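Local atomic coordinates of aldehyde dehydrogenase (Listeria monocytogenes, PDB entry 3K9D), a protein that probably oxidises aldehydes, with NAD or NADP as the electron acceptor. Residues Y208-G218 / T419-S430. Residues are numbered along the deposited sequence; the frame is centred on the assembly and turned at random.
Sequences YSSGTPAIGVG and TLGCGAVGGSSS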
loop_
_atom_site.group_PDB
_atom_site.type_symbol
_atom_site.label_atom_id
_atom_site.label_comp_id
_atom_site.label_asym_id
_atom_site.label_seq_id
_atom_site.Cartn_x
_atom_site.Cartn_y
_atom_site.Cartn_z
ATOM N N TYR A 208 4.656 10.175 2.769
ATOM C CA TYR A 208 3.390 9.760 3.369
ATOM C C TYR A 208 2.524 10.928 3.842
ATOM O O TYR A 208 1.385 10.728 4.292
ATOM C CB TYR A 208 3.614 8.735 4.484
ATOM C CG TYR A 208 3.884 7.354 3.946
ATOM C CD1 TYR A 208 2.844 6.553 3.462
ATOM C CD2 TYR A 208 5.187 6.854 3.900
ATOM C CE1 TYR A 208 3.099 5.271 2.956
ATOM C CE2 TYR A 208 5.458 5.589 3.394
ATOM C CZ TYR A 208 4.419 4.802 2.930
ATOM O OH TYR A 208 4.714 3.553 2.430
ATOM N N SER A 209 3.057 12.142 3.708
ATOM C CA SER A 209 2.325 13.365 4.013
ATOM C C SER A 209 1.925 14.152 2.755
ATOM O O SER A 209 1.361 15.240 2.856
ATOM C CB SER A 209 3.158 14.239 4.946
ATOM O OG SER A 209 3.565 13.485 6.079
ATOM N N SER A 210 2.195 13.575 1.586
ATOM C CA SER A 210 2.043 14.246 0.286
ATOM C C SER A 210 0.615 14.275 -0.287
ATOM O O SER A 210 0.306 15.096 -1.172
ATOM C CB SER A 210 2.960 13.577 -0.736
ATOM O OG SER A 210 2.552 12.239 -0.988
ATOM N N GLY A 211 -0.243 13.375 0.198
ATOM C CA GLY A 211 -1.565 13.180 -0.398
ATOM C C GLY A 211 -1.584 12.136 -1.499
ATOM O O GLY A 211 -2.646 11.780 -1.994
ATOM N N THR A 212 -0.398 11.658 -1.885
ATOM C CA THR A 212 -0.213 10.645 -2.936
ATOM C C THR A 212 0.194 9.346 -2.277
ATOM O O THR A 212 0.975 9.381 -1.318
ATOM C CB THR A 212 0.903 11.086 -3.930
ATOM O OG1 THR A 212 0.529 12.324 -4.545
ATOM C CG2 THR A 212 1.178 10.051 -5.023
ATOM N N PRO A 213 -0.335 8.195 -2.759
ATOM C CA PRO A 213 0.142 6.880 -2.298
ATOM C C PRO A 213 1.660 6.756 -2.347
ATOM O O PRO A 213 2.271 7.072 -3.359
ATOM C CB PRO A 213 -0.488 5.912 -3.295
ATOM C CG PRO A 213 -1.759 6.586 -3.699
ATOM C CD PRO A 213 -1.453 8.063 -3.714
ATOM N N ALA A 214 2.248 6.318 -1.241
ATOM C CA ALA A 214 3.694 6.162 -1.141
ATOM C C ALA A 214 4.097 4.757 -0.742
ATOM O O ALA A 214 3.355 4.027 -0.094
ATOM C CB ALA A 214 4.269 7.161 -0.147
ATOM N N ILE A 215 5.289 4.375 -1.162
ATOM C CA ILE A 215 5.935 3.224 -0.582
ATOM C C ILE A 215 7.340 3.603 -0.154
ATOM O O ILE A 215 8.187 3.984 -0.966
ATOM C CB ILE A 215 5.819 1.947 -1.461
ATOM C CG1 ILE A 215 6.987 0.997 -1.194
ATOM C CG2 ILE A 215 5.604 2.288 -2.935
ATOM C CD1 ILE A 215 7.001 -0.130 -2.134
ATOM N N GLY A 216 7.553 3.517 1.153
ATOM C CA GLY A 216 8.767 4.004 1.773
ATOM C C GLY A 216 9.740 2.935 2.204
ATOM O O GLY A 216 9.407 1.752 2.290
ATOM N N VAL A 217 10.965 3.369 2.460
ATOM C CA VAL A 217 11.988 2.506 3.038
ATOM C C VAL A 217 12.188 2.969 4.476
ATOM O O VAL A 217 11.577 3.950 4.908
ATOM C CB VAL A 217 13.306 2.573 2.223
ATOM C CG1 VAL A 217 13.058 2.172 0.758
ATOM C CG2 VAL A 217 13.932 3.967 2.303
ATOM N N GLY A 218 13.012 2.259 5.237
ATOM C CA GLY A 218 13.375 2.723 6.571
ATOM C C GLY A 218 14.891 2.693 6.719
ATOM O O GLY A 218 15.584 2.209 5.815
ATOM N N THR A 419 14.853 -1.166 -3.663
ATOM C CA THR A 419 13.866 -0.558 -2.751
ATOM C C THR A 419 13.320 -1.632 -1.812
ATOM O O THR A 419 12.549 -2.506 -2.205
ATOM C CB THR A 419 12.753 0.215 -3.512
ATOM O OG1 THR A 419 13.352 1.326 -4.179
ATOM C CG2 THR A 419 11.663 0.751 -2.558
ATOM N N LEU A 420 13.771 -1.554 -0.567
ATOM C CA LEU A 420 13.512 -2.562 0.425
ATOM C C LEU A 420 12.514 -1.971 1.415
ATOM O O LEU A 420 12.873 -1.121 2.230
ATOM C CB LEU A 420 14.842 -2.963 1.106
ATOM C CG LEU A 420 16.023 -3.334 0.178
ATOM C CD1 LEU A 420 17.245 -3.826 0.960
ATOM C CD2 LEU A 420 15.641 -4.389 -0.827
ATOM N N GLY A 421 11.251 -2.381 1.313
ATOM C CA GLY A 421 10.214 -1.819 2.178
ATOM C C GLY A 421 10.412 -2.249 3.619
ATOM O O GLY A 421 10.862 -3.369 3.864
ATOM N N CYS A 422 10.110 -1.353 4.562
ATOM C CA CYS A 422 10.218 -1.669 5.986
ATOM C C CYS A 422 8.885 -2.091 6.611
ATOM O O CYS A 422 8.838 -2.490 7.786
ATOM C CB CYS A 422 10.854 -0.519 6.778
ATOM S SG CYS A 422 10.084 1.106 6.598
ATOM N N GLY A 423 7.802 -2.010 5.831
ATOM C CA GLY A 423 6.498 -2.377 6.352
ATOM C C GLY A 423 5.972 -1.417 7.387
ATOM O O GLY A 423 6.553 -0.349 7.624
ATOM N N ALA A 424 4.867 -1.812 8.018
ATOM C CA ALA A 424 4.170 -0.962 8.970
ATOM C C ALA A 424 5.000 -0.567 10.189
ATOM O O ALA A 424 4.904 0.575 10.643
ATOM C CB ALA A 424 2.896 -1.616 9.403
ATOM N N VAL A 425 5.815 -1.490 10.708
ATOM C CA VAL A 425 6.594 -1.230 11.931
ATOM C C VAL A 425 7.610 -0.101 11.709
ATOM O O VAL A 425 7.882 0.688 12.613
ATOM C CB VAL A 425 7.218 -2.528 12.561
ATOM C CG1 VAL A 425 8.385 -3.039 11.765
ATOM C CG2 VAL A 425 7.617 -2.305 14.027
ATOM N N GLY A 426 8.089 0.020 10.477
ATOM C CA GLY A 426 8.958 1.118 10.093
ATOM C C GLY A 426 8.248 2.301 9.455
ATOM O O GLY A 426 8.902 3.242 9.018
ATOM N N GLY A 427 6.915 2.264 9.405
ATOM C CA GLY A 427 6.119 3.370 8.857
ATOM C C GLY A 427 5.851 3.360 7.360
ATOM O O GLY A 427 5.550 4.410 6.767
ATOM N N SER A 428 5.957 2.182 6.746
ATOM C CA SER A 428 5.726 2.025 5.312
ATOM C C SER A 428 4.503 1.170 4.982
ATOM O O SER A 428 3.982 0.450 5.835
ATOM C CB SER A 428 6.975 1.449 4.625
ATOM O OG SER A 428 6.759 1.248 3.235
ATOM N N SER A 429 4.064 1.253 3.728
ATOM C CA SER A 429 2.917 0.492 3.223
ATOM C C SER A 429 3.246 -0.942 2.807
ATOM O O SER A 429 2.341 -1.751 2.586
ATOM C CB SER A 429 2.312 1.221 2.030
ATOM O OG SER A 429 3.280 1.373 1.002
ATOM N N SER A 430 4.534 -1.248 2.678
ATOM C CA SER A 430 4.965 -2.553 2.205
ATOM C C SER A 430 6.246 -3.024 2.875
ATOM O O SER A 430 7.157 -2.234 3.109
ATOM C CB SER A 430 5.232 -2.502 0.703
ATOM O OG SER A 430 5.549 -3.793 0.204
HETATM O O HOH W 1 13.342 -0.488 5.016
#
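Tyr208 sends its phenol between strand 214-216 and loop 419-430, where Ser429 N donates to OH at 2.7 Å. Gly216 N donates to the same OH, 3.1 Å away, so one hydroxyl takes an N-H from each segment. Ala214 CB sits 3.7 Å above the centre of one ring face, and Gly427 O lies over the opposite face, 3.6 Å from CE2.

The two serines fasten the strand by its carbonyls. Ser429 folds OG back between its N and carbonyl carbon (chi1 59°) and donates in the carbonyl plane to a lone pair of Ala214 O, 2.9 Å away. Ser428 reaches its carbonyl by another torsion: with OG anti to N (chi1 178°), it donates to Gly216 O, 32° out of the carbonyl plane.

Cys422 SG packs on the peptide between Val217 and Gly218, 3.4 Å from Gly218 N. That N-H is spent on a water, which donates to Leu420 O. The side chains of Val217 and Thr419 cross at about a right angle, CG1 and CG2 3.9 Å apart, while Thr419 OG1 hydrogen-bonds with Thr198 OG1.

Strand 214-216 runs parallel to strand 192-197 in the mixed sheet, and 419-430 lies on the way from helix 403-407 to strand 440-447 of that sheet. Tyr208 also packs on Pro213 of the second subunit. The loop is probably held mainly through three hydroxyls rather than a ladder of backbone bonds.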